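Local coordinates for cutm, flavoprotein of carbon monoxide dehydrogenase (Hydrogenophaga pseudoflava, PDB 1FFV) that serves as the FAD-binding flavoprotein subunit of carbon monoxide dehydrogenase, probably passing electrons from CO oxidation on to external acceptors, at residues 110-113 / 114-118; 22-25 / 26-30. One frame throughout, in Å; residues are numbered along the deposited sequence.

Interaction 1. Residues 110-113 / 114-118; sequences GTIG and GDIAH. With FAD (flavin-adenine dinucleotide), chain J.
The acid group of Asp115, a residue whose CB packs against the carbonyl oxygens of Thr111 and Ile112, reaches the flavin through OD2 on the side of the ring system that carries N1 and O2. OD2 accepts from the ribityl hydroxyl O2' of FAD at 3.1 Å and, weakly and only where N1 is protonated, from flavin N1 at 3.2 Å, while OD1 is held by the backbone N of His125. Placing CG anti to the backbone N (chi1 -165°) swings the acid out of the helix toward the isoalloxazine. At the other end of the segment, the imidazole of His118 meets FAD C4B obliquely and contacts the ring of Tyr157.

The amino-terminal end of the helix faces the phosphate. Thr111 is its N-cap: OG1 accepts from Gly114 N at 2.9 Å and donates to FAD O1P at 2.7 Å, and Thr111 N grips the same phosphate oxygen at 2.7 Å, with an N-H...O angle of 160°. Behind the cap the helix closes with Asp115 N to Thr111 O, Ile116 N to Ile112 O and Ala117 N to Gly113 O. Ile112 and Ile116 run side by side, CG1 to CD1 4.0 Å, buried against helix 125-131. This is the TIGG motif of molybdenum hydroxylase flavoproteins. Gly114 lets the phosphate come close, since a CB there would clash with O1P, and Ala117 CB lies 3.3 Å from FAD O4B. One threonine thus caps the helix and binds the phosphate, and the amino-terminal end of the helix is likely to stabilise the pyrophosphate's negative charge.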
ATOM      1  N   GLY C 110      -2.589 -38.899 -14.091  1.00 25.30           N
ATOM      2  CA  GLY C 110      -3.557 -39.839 -14.614  1.00 25.36           C
ATOM      3  C   GLY C 110      -2.934 -41.209 -14.765  1.00 25.57           C
ATOM      4  O   GLY C 110      -1.807 -41.341 -15.273  1.00 25.59           O
ATOM      5  N   THR C 111      -3.661 -42.227 -14.309  1.00 25.50           N
ATOM      6  CA  THR C 111      -3.185 -43.605 -14.383  1.00 25.71           C
ATOM      7  C   THR C 111      -3.946 -44.430 -15.416  1.00 25.43           C
ATOM      8  O   THR C 111      -5.097 -44.135 -15.737  1.00 25.35           O
ATOM      9  CB  THR C 111      -3.295 -44.316 -13.020  1.00 25.81           C
ATOM     10  OG1 THR C 111      -4.673 -44.484 -12.679  1.00 26.72           O
ATOM     11  CG2 THR C 111      -2.615 -43.498 -11.931  1.00 25.93           C
ATOM     12  N   ILE C 112      -3.284 -45.459 -15.942  1.00 25.49           N
ATOM     13  CA  ILE C 112      -3.900 -46.346 -16.919  1.00 25.14           C
ATOM     14  C   ILE C 112      -5.123 -47.014 -16.278  1.00 24.89           C
ATOM     15  O   ILE C 112      -6.177 -47.134 -16.910  1.00 24.37           O
ATOM     16  CB  ILE C 112      -2.893 -47.412 -17.420  1.00 25.12           C
ATOM     17  CG1 ILE C 112      -3.602 -48.433 -18.327  1.00 25.39           C
ATOM     18  CG2 ILE C 112      -2.202 -48.084 -16.238  1.00 24.84           C
ATOM     19  CD1 ILE C 112      -2.649 -49.358 -19.082  1.00 25.24           C
ATOM     20  N   GLY C 113      -4.977 -47.411 -15.013  1.00 24.51           N
ATOM     21  CA  GLY C 113      -6.069 -48.031 -14.281  1.00 24.62           C
ATOM     22  C   GLY C 113      -7.268 -47.108 -14.089  1.00 24.75           C
ATOM     23  O   GLY C 113      -8.413 -47.558 -14.181  1.00 25.14           O
ATOM     24  N   GLY C 114      -7.015 -45.828 -13.816  1.00 24.54           N
ATOM     25  CA  GLY C 114      -8.101 -44.876 -13.648  1.00 24.46           C
ATOM     26  C   GLY C 114      -8.786 -44.569 -14.971  1.00 24.68           C
ATOM     27  O   GLY C 114     -10.006 -44.382 -15.041  1.00 24.27           O
ATOM     28  N   ASP C 115      -7.988 -44.532 -16.033  1.00 24.76           N
ATOM     29  CA  ASP C 115      -8.500 -44.252 -17.369  1.00 25.01           C
ATOM     30  C   ASP C 115      -9.453 -45.370 -17.772  1.00 25.00           C
ATOM     31  O   ASP C 115     -10.460 -45.128 -18.433  1.00 25.02           O
ATOM     32  CB  ASP C 115      -7.338 -44.156 -18.375  1.00 25.28           C
ATOM     33  CG  ASP C 115      -7.753 -43.524 -19.695  1.00 25.61           C
ATOM     34  OD1 ASP C 115      -8.319 -44.240 -20.554  1.00 25.78           O
ATOM     35  OD2 ASP C 115      -7.506 -42.308 -19.873  1.00 25.91           O
ATOM     36  N   ILE C 116      -9.128 -46.596 -17.374  1.00 25.07           N
ATOM     37  CA  ILE C 116      -9.972 -47.740 -17.693  1.00 25.28           C
ATOM     38  C   ILE C 116     -11.170 -47.814 -16.743  1.00 25.43           C
ATOM     39  O   ILE C 116     -12.309 -47.901 -17.181  1.00 26.35           O
ATOM     40  CB  ILE C 116      -9.151 -49.067 -17.681  1.00 24.97           C
ATOM     41  CG1 ILE C 116      -8.106 -49.034 -18.807  1.00 24.86           C
ATOM     42  CG2 ILE C 116     -10.069 -50.267 -17.874  1.00 24.27           C
ATOM     43  CD1 ILE C 116      -7.125 -50.184 -18.798  1.00 24.25           C
ATOM     44  N   ALA C 117     -10.917 -47.711 -15.448  1.00 25.92           N
ATOM     45  CA  ALA C 117     -11.987 -47.778 -14.452  1.00 26.99           C
ATOM     46  C   ALA C 117     -13.089 -46.720 -14.610  1.00 27.52           C
ATOM     47  O   ALA C 117     -14.256 -46.978 -14.299  1.00 27.68           O
ATOM     48  CB  ALA C 117     -11.392 -47.717 -13.052  1.00 26.06           C
ATOM     49  N   HIS C 118     -12.713 -45.538 -15.093  1.00 28.27           N
ATOM     50  CA  HIS C 118     -13.648 -44.431 -15.291  1.00 28.35           C
ATOM     51  C   HIS C 118     -14.777 -44.828 -16.270  1.00 28.44           C
ATOM     52  O   HIS C 118     -15.916 -44.380 -16.132  1.00 28.58           O
ATOM     53  CB  HIS C 118     -12.874 -43.193 -15.769  1.00 28.30           C
ATOM     54  CG  HIS C 118     -13.686 -41.934 -15.804  1.00 28.32           C
ATOM     55  ND1 HIS C 118     -14.509 -41.545 -14.768  1.00 28.30           N
ATOM     56  CD2 HIS C 118     -13.796 -40.973 -16.753  1.00 28.10           C
ATOM     57  CE1 HIS C 118     -15.092 -40.399 -15.079  1.00 28.01           C
ATOM     58  NE2 HIS C 118     -14.677 -40.031 -16.277  1.00 27.64           N
TER
HETATM   59  PA  FAD J1922      -9.426 -40.783 -11.153  1.00 29.21           P
HETATM   60  O1A FAD J1922      -9.315 -41.126  -9.724  1.00 29.41           O
HETATM   61  O2A FAD J1922      -9.611 -39.490 -11.514  1.00 30.00           O
HETATM   62  O5B FAD J1922     -10.617 -41.574 -11.583  1.00 29.44           O
HETATM   63  C5B FAD J1922     -10.661 -42.972 -11.380  1.00 30.73           C
HETATM   64  C4B FAD J1922     -12.115 -43.412 -11.490  1.00 30.24           C
HETATM   65  O4B FAD J1922     -12.021 -44.869 -11.523  1.00 29.94           O
HETATM   66  C3B FAD J1922     -12.973 -43.208 -10.270  1.00 30.34           C
HETATM   67  O3B FAD J1922     -14.317 -43.497 -10.415  1.00 29.91           O
HETATM   68  C2B FAD J1922     -12.191 -44.053  -9.287  1.00 29.66           C
HETATM   69  O2B FAD J1922     -12.920 -44.255  -8.125  1.00 30.02           O
HETATM   70  C1B FAD J1922     -11.974 -45.301 -10.086  1.00 29.68           C
HETATM   71  N9A FAD J1922     -10.662 -45.917  -9.989  1.00 29.29           N
HETATM   72  C8A FAD J1922      -9.441 -45.326 -10.191  1.00 28.92           C
HETATM   73  N7A FAD J1922      -8.426 -46.171 -10.030  1.00 29.07           N
HETATM   74  C5A FAD J1922      -9.018 -47.364  -9.702  1.00 28.88           C
HETATM   75  C6A FAD J1922      -8.455 -48.675  -9.416  1.00 28.68           C
HETATM   76  N6A FAD J1922      -7.178 -48.946  -9.411  1.00 28.45           N
HETATM   77  N1A FAD J1922      -9.382 -49.633  -9.130  1.00 29.19           N
HETATM   78  C2A FAD J1922     -10.714 -49.397  -9.125  1.00 28.87           C
HETATM   79  N3A FAD J1922     -11.315 -48.237  -9.379  1.00 29.60           N
HETATM   80  C4A FAD J1922     -10.425 -47.245  -9.672  1.00 29.04           C
HETATM   81  N1  FAD J1922      -8.121 -39.413 -20.986  1.00 29.93           N
HETATM   82  C2  FAD J1922      -7.997 -40.006 -22.164  1.00 29.80           C
HETATM   83  O2  FAD J1922      -8.078 -41.184 -22.274  1.00 30.34           O
HETATM   84  N3  FAD J1922      -7.763 -39.285 -23.360  1.00 29.58           N
HETATM   85  C4  FAD J1922      -7.652 -37.922 -23.362  1.00 29.96           C
HETATM   86  O4  FAD J1922      -7.447 -37.339 -24.408  1.00 30.70           O
HETATM   87  C4X FAD J1922      -7.791 -37.253 -22.078  1.00 30.09           C
HETATM   88  N5  FAD J1922      -7.694 -35.922 -22.018  1.00 29.50           N
HETATM   89  C5X FAD J1922      -7.829 -35.343 -20.796  1.00 29.49           C
HETATM   90  C6  FAD J1922      -7.727 -33.952 -20.749  1.00 28.92           C
HETATM   91  C7  FAD J1922      -7.846 -33.272 -19.580  1.00 29.44           C
HETATM   92  C7M FAD J1922      -7.735 -31.767 -19.562  1.00 29.82           C
HETATM   93  C8  FAD J1922      -8.078 -33.983 -18.350  1.00 29.34           C
HETATM   94  C8M FAD J1922      -8.218 -33.252 -17.036  1.00 28.68           C
HETATM   95  C9  FAD J1922      -8.179 -35.382 -18.376  1.00 29.43           C
HETATM   96  C9A FAD J1922      -8.055 -36.056 -19.584  1.00 29.73           C
HETATM   97  N10 FAD J1922      -8.151 -37.474 -19.683  1.00 29.77           N
HETATM   98  C10 FAD J1922      -8.025 -38.068 -20.885  1.00 29.94           C
HETATM   99  C1' FAD J1922      -8.361 -38.277 -18.433  1.00 30.05           C
HETATM  100  C2' FAD J1922      -7.196 -39.016 -17.625  1.00 30.24           C
HETATM  101  O2' FAD J1922      -6.798 -39.509 -18.876  1.00 30.18           O
HETATM  102  C3' FAD J1922      -8.345 -39.476 -16.748  1.00 31.08           C
HETATM  103  O3' FAD J1922      -7.276 -38.823 -16.026  1.00 31.07           O
HETATM  104  C4' FAD J1922      -8.133 -40.520 -15.673  1.00 30.88           C
HETATM  105  O4' FAD J1922      -9.249 -40.829 -16.569  1.00 30.48           O
HETATM  106  C5' FAD J1922      -9.165 -41.008 -14.649  1.00 30.09           C
HETATM  107  O5' FAD J1922      -7.734 -41.642 -14.270  1.00 29.13           O
HETATM  108  P   FAD J1922      -7.179 -41.214 -12.910  1.00 28.06           P
HETATM  109  O1P FAD J1922      -5.903 -42.071 -12.744  1.00 28.43           O
HETATM  110  O2P FAD J1922      -6.936 -39.856 -12.804  1.00 29.20           O
HETATM  111  O3P FAD J1922      -8.211 -41.506 -11.900  1.00 29.34           O

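Interaction 2. Residues 22-25 / 26-30; sequences GQLG and SDAKL. With FAD (flavin-adenine dinucleotide), chain J.
Leu24 and Ala28 form the close-packed part of this turn, their CB atoms 3.6 Å apart, with Leu24 CD1 also resting against the Ala28 methyl. CG of Leu24 lies beside the backbone N, anti to the carbonyl carbon (chi1 -57°), and both side chains touch His50 of the neighbouring strand. Just beyond, Ala28 N donates to Gly25 O at 2.9 Å, nearly straight at the hydrogen but from above the carbonyl plane. That bond closes a type I beta turn over Ser26 and Asp27, entered through Gly25, whose positive phi (72°) ends the helix. The turn joins helix 14-24 to strand 28-31 in a beta-alpha-beta crossover, whose two strands flank strand 50-53 in a parallel sheet. The solvent side is looser: Ser26 and Asp27 are exposed, and a water bridges Gly25 O (3.1 Å) and Ala28 O (2.8 Å), though with further acceptors near it need not serve both at once.

Further along the strand the protein meets FAD. Lys29, bent at chi2, brings NZ to 2.7 Å from FAD O3B, with a weaker bond to O2B; a leucine in its place would probably leave O3B without this donor and the ribose less firmly positioned. FAD O2B in turn donates to Leu30 O at 2.7 Å, and Leu30 CD1 approaches C2A and N3A of the adenine to 3.5 Å.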
ATOM      1  N   GLY C  22     -15.703 -51.390   1.848  1.00 37.68           N
ATOM      2  CA  GLY C  22     -16.769 -52.175   2.445  1.00 38.93           C
ATOM      3  C   GLY C  22     -17.393 -51.484   3.640  1.00 40.03           C
ATOM      4  O   GLY C  22     -18.619 -51.497   3.813  1.00 40.08           O
ATOM      5  N   GLN C  23     -16.547 -50.852   4.448  1.00 40.83           N
ATOM      6  CA  GLN C  23     -16.987 -50.142   5.642  1.00 42.26           C
ATOM      7  C   GLN C  23     -17.763 -48.858   5.345  1.00 42.37           C
ATOM      8  O   GLN C  23     -18.807 -48.598   5.955  1.00 42.45           O
ATOM      9  CB  GLN C  23     -15.774 -49.813   6.511  1.00 43.66           C
ATOM     10  CG  GLN C  23     -16.080 -48.969   7.738  1.00 45.64           C
ATOM     11  CD  GLN C  23     -14.819 -48.443   8.401  1.00 46.80           C
ATOM     12  OE1 GLN C  23     -14.812 -47.315   8.912  1.00 47.35           O
ATOM     13  NE2 GLN C  23     -13.745 -49.243   8.382  1.00 47.27           N
ATOM     14  N   LEU C  24     -17.247 -48.061   4.408  1.00 42.21           N
ATOM     15  CA  LEU C  24     -17.860 -46.785   4.032  1.00 41.79           C
ATOM     16  C   LEU C  24     -18.984 -46.903   3.006  1.00 41.71           C
ATOM     17  O   LEU C  24     -19.877 -46.053   2.951  1.00 42.11           O
ATOM     18  CB  LEU C  24     -16.778 -45.818   3.545  1.00 41.37           C
ATOM     19  CG  LEU C  24     -15.658 -45.565   4.560  1.00 40.95           C
ATOM     20  CD1 LEU C  24     -14.479 -44.871   3.907  1.00 40.59           C
ATOM     21  CD2 LEU C  24     -16.190 -44.762   5.738  1.00 40.93           C
ATOM     22  N   GLY C  25     -18.933 -47.948   2.183  1.00 41.64           N
ATOM     23  CA  GLY C  25     -19.970 -48.160   1.184  1.00 41.03           C
ATOM     24  C   GLY C  25     -19.954 -47.200   0.009  1.00 40.74           C
ATOM     25  O   GLY C  25     -18.940 -46.563  -0.271  1.00 40.44           O
ATOM     26  N   SER C  26     -21.107 -47.082  -0.652  1.00 40.67           N
ATOM     27  CA  SER C  26     -21.302 -46.230  -1.827  1.00 40.34           C
ATOM     28  C   SER C  26     -20.971 -44.751  -1.636  1.00 40.35           C
ATOM     29  O   SER C  26     -20.870 -44.003  -2.608  1.00 40.45           O
ATOM     30  CB  SER C  26     -22.737 -46.367  -2.330  1.00 39.97           C
ATOM     31  OG  SER C  26     -23.642 -46.074  -1.267  1.00  2.00           O
ATOM     32  N   ASP C  27     -20.825 -44.322  -0.387  1.00 40.27           N
ATOM     33  CA  ASP C  27     -20.485 -42.933  -0.105  1.00 39.96           C
ATOM     34  C   ASP C  27     -18.990 -42.675  -0.257  1.00 38.96           C
ATOM     35  O   ASP C  27     -18.531 -41.538  -0.140  1.00 38.82           O
ATOM     36  CB  ASP C  27     -20.961 -42.538   1.297  1.00 41.24           C
ATOM     37  CG  ASP C  27     -22.474 -42.377   1.375  1.00 42.61           C
ATOM     38  OD1 ASP C  27     -23.103 -42.019   0.346  1.00 42.74           O
ATOM     39  OD2 ASP C  27     -23.036 -42.605   2.472  1.00 43.78           O
ATOM     40  N   ALA C  28     -18.230 -43.738  -0.507  1.00 37.77           N
ATOM     41  CA  ALA C  28     -16.793 -43.616  -0.688  1.00 36.67           C
ATOM     42  C   ALA C  28     -16.432 -43.834  -2.147  1.00 35.86           C
ATOM     43  O   ALA C  28     -17.145 -44.524  -2.879  1.00 35.62           O
ATOM     44  CB  ALA C  28     -16.056 -44.612   0.194  1.00 36.59           C
ATOM     45  N   LYS C  29     -15.312 -43.247  -2.555  1.00 35.12           N
ATOM     46  CA  LYS C  29     -14.817 -43.356  -3.923  1.00 34.03           C
ATOM     47  C   LYS C  29     -13.294 -43.420  -3.929  1.00 32.78           C
ATOM     48  O   LYS C  29     -12.631 -42.671  -3.211  1.00 32.76           O
ATOM     49  CB  LYS C  29     -15.296 -42.157  -4.753  1.00 34.62           C
ATOM     50  CG  LYS C  29     -16.385 -42.484  -5.762  1.00 35.18           C
ATOM     51  CD  LYS C  29     -15.822 -43.409  -6.814  1.00 35.62           C
ATOM     52  CE  LYS C  29     -16.818 -43.732  -7.890  1.00 35.82           C
ATOM     53  NZ  LYS C  29     -16.164 -44.646  -8.854  1.00 36.36           N
ATOM     54  N   LEU C  30     -12.744 -44.337  -4.718  1.00 31.48           N
ATOM     55  CA  LEU C  30     -11.293 -44.486  -4.815  1.00 30.28           C
ATOM     56  C   LEU C  30     -10.696 -43.292  -5.551  1.00 30.10           C
ATOM     57  O   LEU C  30     -11.212 -42.874  -6.594  1.00 30.75           O
ATOM     58  CB  LEU C  30     -10.943 -45.774  -5.560  1.00 29.73           C
ATOM     59  CG  LEU C  30     -11.347 -47.095  -4.904  1.00 29.04           C
ATOM     60  CD1 LEU C  30     -11.101 -48.255  -5.851  1.00 28.67           C
ATOM     61  CD2 LEU C  30     -10.564 -47.277  -3.615  1.00 28.59           C
TER
HETATM   62  PA  FAD J1922      -9.426 -40.783 -11.153  1.00 29.21           P
HETATM   63  O1A FAD J1922      -9.315 -41.126  -9.724  1.00 29.41           O
HETATM   64  O2A FAD J1922      -9.611 -39.490 -11.514  1.00 30.00           O
HETATM   65  O5B FAD J1922     -10.617 -41.574 -11.583  1.00 29.44           O
HETATM   66  C5B FAD J1922     -10.661 -42.972 -11.380  1.00 30.73           C
HETATM   67  C4B FAD J1922     -12.115 -43.412 -11.490  1.00 30.24           C
HETATM   68  O4B FAD J1922     -12.021 -44.869 -11.523  1.00 29.94           O
HETATM   69  C3B FAD J1922     -12.973 -43.208 -10.270  1.00 30.34           C
HETATM   70  O3B FAD J1922     -14.317 -43.497 -10.415  1.00 29.91           O
HETATM   71  C2B FAD J1922     -12.191 -44.053  -9.287  1.00 29.66           C
HETATM   72  O2B FAD J1922     -12.920 -44.255  -8.125  1.00 30.02           O
HETATM   73  C1B FAD J1922     -11.974 -45.301 -10.086  1.00 29.68           C
HETATM   74  N9A FAD J1922     -10.662 -45.917  -9.989  1.00 29.29           N
HETATM   75  C8A FAD J1922      -9.441 -45.326 -10.191  1.00 28.92           C
HETATM   76  N7A FAD J1922      -8.426 -46.171 -10.030  1.00 29.07           N
HETATM   77  C5A FAD J1922      -9.018 -47.364  -9.702  1.00 28.88           C
HETATM   78  C6A FAD J1922      -8.455 -48.675  -9.416  1.00 28.68           C
HETATM   79  N6A FAD J1922      -7.178 -48.946  -9.411  1.00 28.45           N
HETATM   80  N1A FAD J1922      -9.382 -49.633  -9.130  1.00 29.19           N
HETATM   81  C2A FAD J1922     -10.714 -49.397  -9.125  1.00 28.87           C
HETATM   82  N3A FAD J1922     -11.315 -48.237  -9.379  1.00 29.60           N
HETATM   83  C4A FAD J1922     -10.425 -47.245  -9.672  1.00 29.04           C
HETATM   84  N1  FAD J1922      -8.121 -39.413 -20.986  1.00 29.93           N
HETATM   85  C2  FAD J1922      -7.997 -40.006 -22.164  1.00 29.80           C
HETATM   86  O2  FAD J1922      -8.078 -41.184 -22.274  1.00 30.34           O
HETATM   87  N3  FAD J1922      -7.763 -39.285 -23.360  1.00 29.58           N
HETATM   88  C4  FAD J1922      -7.652 -37.922 -23.362  1.00 29.96           C
HETATM   89  O4  FAD J1922      -7.447 -37.339 -24.408  1.00 30.70           O
HETATM   90  C4X FAD J1922      -7.791 -37.253 -22.078  1.00 30.09           C
HETATM   91  N5  FAD J1922      -7.694 -35.922 -22.018  1.00 29.50           N
HETATM   92  C5X FAD J1922      -7.829 -35.343 -20.796  1.00 29.49           C
HETATM   93  C6  FAD J1922      -7.727 -33.952 -20.749  1.00 28.92           C
HETATM   94  C7  FAD J1922      -7.846 -33.272 -19.580  1.00 29.44           C
HETATM   95  C7M FAD J1922      -7.735 -31.767 -19.562  1.00 29.82           C
HETATM   96  C8  FAD J1922      -8.078 -33.983 -18.350  1.00 29.34           C
HETATM   97  C8M FAD J1922      -8.218 -33.252 -17.036  1.00 28.68           C
HETATM   98  C9  FAD J1922      -8.179 -35.382 -18.376  1.00 29.43           C
HETATM   99  C9A FAD J1922      -8.055 -36.056 -19.584  1.00 29.73           C
HETATM  100  N10 FAD J1922      -8.151 -37.474 -19.683  1.00 29.77           N
HETATM  101  C10 FAD J1922      -8.025 -38.068 -20.885  1.00 29.94           C
HETATM  102  C1' FAD J1922      -8.361 -38.277 -18.433  1.00 30.05           C
HETATM  103  C2' FAD J1922      -7.196 -39.016 -17.625  1.00 30.24           C
HETATM  104  O2' FAD J1922      -6.798 -39.509 -18.876  1.00 30.18           O
HETATM  105  C3' FAD J1922      -8.345 -39.476 -16.748  1.00 31.08           C
HETATM  106  O3' FAD J1922      -7.276 -38.823 -16.026  1.00 31.07           O
HETATM  107  C4' FAD J1922      -8.133 -40.520 -15.673  1.00 30.88           C
HETATM  108  O4' FAD J1922      -9.249 -40.829 -16.569  1.00 30.48           O
HETATM  109  C5' FAD J1922      -9.165 -41.008 -14.649  1.00 30.09           C
HETATM  110  O5' FAD J1922      -7.734 -41.642 -14.270  1.00 29.13           O
HETATM  111  P   FAD J1922      -7.179 -41.214 -12.910  1.00 28.06           P
HETATM  112  O1P FAD J1922      -5.903 -42.071 -12.744  1.00 28.43           O
HETATM  113  O2P FAD J1922      -6.936 -39.856 -12.804  1.00 29.20           O
HETATM  114  O3P FAD J1922      -8.211 -41.506 -11.900  1.00 29.34           O
HETATM  115  O   HOH W   1     -18.137 -47.073  -3.169  1.00 28.17           O

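Overall arrangement
Interaction 2 comes first along the chain, where helix 14-24 gives way to strand 28-31 at the edge of the small parallel sheet; interaction 1 follows much later, at the start of helix 112-117 near the middle of the subunit. Their centres are 18 Å apart and their nearest atoms about 6 Å, so the two do not touch. What joins them is the cofactor: Lys29 and Leu30 hold the adenosine end, while residues 110-118 run from the adenosine ribose past the phosphates to the flavin. Both belong to the FAD-binding domain, and together they hold the extended dinucleotide at successive points that meet at the adenosine ribose, with Leu37, Asp124 and Lys185 adding further hydrogen bonds.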